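PDB 3ZTH: STU0660 from Streptococcus thermophilus, which probably binds DNA as a large Csn2 protein of CRISPR-mediated bacterial immunity and carries magnesium ions. Local coordinates for residues N119-V122 / E123-E126. Sequence-based numbering, arbitrary orientation.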
ATOM      1  N   ASN A 119     -27.181   7.948 -13.404  1.00 59.01           N
ATOM      2  CA  ASN A 119     -26.441   7.061 -14.285  1.00 60.06           C
ATOM      3  C   ASN A 119     -26.682   7.416 -15.749  1.00 62.26           C
ATOM      4  O   ASN A 119     -25.930   6.997 -16.628  1.00 62.81           O
ATOM      5  CB  ASN A 119     -26.823   5.603 -14.026  1.00 57.73           C
ATOM      6  CG  ASN A 119     -26.188   5.060 -12.766  1.00 57.38           C
ATOM      7  OD1 ASN A 119     -25.011   5.295 -12.504  1.00 55.39           O
ATOM      8  ND2 ASN A 119     -26.960   4.321 -11.982  1.00 58.21           N
ATOM      9  N   GLU A 120     -27.732   8.189 -16.012  1.00 63.97           N
ATOM     10  CA  GLU A 120     -28.024   8.596 -17.373  1.00 65.61           C
ATOM     11  C   GLU A 120     -27.096   9.743 -17.728  1.00 65.50           C
ATOM     12  O   GLU A 120     -26.630   9.851 -18.858  1.00 66.43           O
ATOM     13  CB  GLU A 120     -29.486   9.024 -17.511  1.00 67.69           C
ATOM     14  CG  GLU A 120     -30.467   7.880 -17.326  1.00 72.01           C
ATOM     15  CD  GLU A 120     -31.894   8.255 -17.703  1.00 75.82           C
ATOM     16  OE1 GLU A 120     -32.374   9.324 -17.261  1.00 76.39           O
ATOM     17  OE2 GLU A 120     -32.539   7.470 -18.436  1.00 77.23           O
ATOM     18  N   GLN A 121     -26.821  10.605 -16.758  1.00 65.46           N
ATOM     19  CA  GLN A 121     -25.912  11.715 -16.995  1.00 66.64           C
ATOM     20  C   GLN A 121     -24.490  11.175 -17.121  1.00 67.15           C
ATOM     21  O   GLN A 121     -23.630  11.791 -17.746  1.00 67.45           O
ATOM     22  CB  GLN A 121     -25.992  12.717 -15.853  1.00 66.50           C
ATOM     23  CG  GLN A 121     -27.278  13.495 -15.858  1.00 67.46           C
ATOM     24  CD  GLN A 121     -27.487  14.204 -17.172  1.00 67.74           C
ATOM     25  OE1 GLN A 121     -26.671  15.037 -17.577  1.00 68.33           O
ATOM     26  NE2 GLN A 121     -28.580  13.875 -17.855  1.00 65.91           N
ATOM     27  N   VAL A 122     -24.251  10.018 -16.515  1.00 67.38           N
ATOM     28  CA  VAL A 122     -22.945   9.385 -16.580  1.00 67.96           C
ATOM     29  C   VAL A 122     -22.787   8.838 -17.995  1.00 68.45           C
ATOM     30  O   VAL A 122     -21.811   9.144 -18.679  1.00 69.00           O
ATOM     31  CB  VAL A 122     -22.833   8.235 -15.550  1.00 68.29           C
ATOM     32  CG1 VAL A 122     -21.600   7.389 -15.830  1.00 68.24           C
ATOM     33  CG2 VAL A 122     -22.760   8.813 -14.145  1.00 66.64           C
ATOM     34  N   GLU A 123     -23.763   8.042 -18.427  1.00 68.51           N
ATOM     35  CA  GLU A 123     -23.757   7.463 -19.767  1.00 68.67           C
ATOM     36  C   GLU A 123     -23.593   8.553 -20.812  1.00 68.36           C
ATOM     37  O   GLU A 123     -23.110   8.297 -21.912  1.00 68.45           O
ATOM     38  CB  GLU A 123     -25.059   6.708 -20.019  1.00 69.21           C
ATOM     39  CG  GLU A 123     -25.218   5.478 -19.151  1.00 72.16           C
ATOM     40  CD  GLU A 123     -24.417   4.302 -19.662  1.00 73.56           C
ATOM     41  OE1 GLU A 123     -23.274   4.518 -20.122  1.00 75.45           O
ATOM     42  OE2 GLU A 123     -24.927   3.162 -19.597  1.00 73.91           O
ATOM     43  N   LEU A 124     -24.003   9.769 -20.471  1.00 68.57           N
ATOM     44  CA  LEU A 124     -23.870  10.887 -21.393  1.00 69.26           C
ATOM     45  C   LEU A 124     -22.441  11.405 -21.346  1.00 69.83           C
ATOM     46  O   LEU A 124     -21.839  11.677 -22.385  1.00 71.24           O
ATOM     47  CB  LEU A 124     -24.835  12.024 -21.038  1.00 69.13           C
ATOM     48  CG  LEU A 124     -26.343  11.779 -21.158  1.00 69.31           C
ATOM     49  CD1 LEU A 124     -27.060  13.115 -21.009  1.00 68.02           C
ATOM     50  CD2 LEU A 124     -26.683  11.134 -22.501  1.00 67.64           C
ATOM     51  N   ILE A 125     -21.895  11.541 -20.140  1.00 69.65           N
ATOM     52  CA  ILE A 125     -20.528  12.023 -19.997  1.00 68.97           C
ATOM     53  C   ILE A 125     -19.572  11.061 -20.702  1.00 68.44           C
ATOM     54  O   ILE A 125     -18.561  11.484 -21.259  1.00 68.30           O
ATOM     55  CB  ILE A 125     -20.138  12.176 -18.507  1.00 68.63           C
ATOM     56  CG1 ILE A 125     -20.988  13.276 -17.865  1.00 68.40           C
ATOM     57  CG2 ILE A 125     -18.666  12.547 -18.381  1.00 67.58           C
ATOM     58  CD1 ILE A 125     -20.674  13.534 -16.404  1.00 68.11           C
ATOM     59  N   GLU A 126     -19.906   9.774 -20.693  1.00 67.85           N
ATOM     60  CA  GLU A 126     -19.083   8.767 -21.356  1.00 68.94           C
ATOM     61  C   GLU A 126     -19.093   8.992 -22.866  1.00 69.70           C
ATOM     62  O   GLU A 126     -18.048   9.184 -23.486  1.00 70.49           O
ATOM     63  CB  GLU A 126     -19.603   7.357 -21.061  1.00 68.47           C
ATOM     64  CG  GLU A 126     -18.769   6.256 -21.701  1.00 68.93           C
ATOM     65  CD  GLU A 126     -19.384   4.876 -21.554  1.00 69.75           C
ATOM     66  OE1 GLU A 126     -20.449   4.629 -22.155  1.00 70.49           O
ATOM     67  OE2 GLU A 126     -18.804   4.034 -20.838  1.00 70.58           O
TER
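Two successive turns of one alpha helix, N119-V122 and E123-E126, make a local i to i+4 contact in helix 109-130; the centre of the contact lies about 46 Å from the centre of the chain. This helix belongs to an arm that reaches out from the mixed, mostly parallel sheet of the core, a fold consistent with the P-loop NTPase clan, and packs against a second subunit. N119 O, Q121 O and V122 O accept hydrogen bonds from E123 N, I125 N and E126 N. E123 N lies above the carbonyl plane of N119 O, whereas E126 N meets V122 O almost end-on, with a C=O...N angle of 169°. Between E120 O and L124 N the bond is weak, 3.1 Å long and bent at the hydrogen.

Q121 is buried, and its chain folds at chi2 (-56°), bringing the amide obliquely across L124 so that NE2 lies 3.6 Å from L124 CD1. This contact is van der Waals, while OE1 finds its hydrogen bond at H114 ND1 of the second subunit; an amide thus suits the place, lying against a methyl while its oxygen serves the interface. The branched, apolar end of L124 suits packing on that same H114, and I125 offers a purely apolar surface to I111 of that subunit. N119 and E123 instead have polar ends that reach N-H groups of their own chain: E123 OE1 is hydrogen-bonded to N146 ND2 and N119 OD1 to the backbone N of L149, tying the helix to the end of strand 140-146 and to L149 just beyond it. With CG of E123 anti to its carbonyl carbon (chi1 -67°), the side chain leans back along the helix, placing CG 3.0 Å from N119 O.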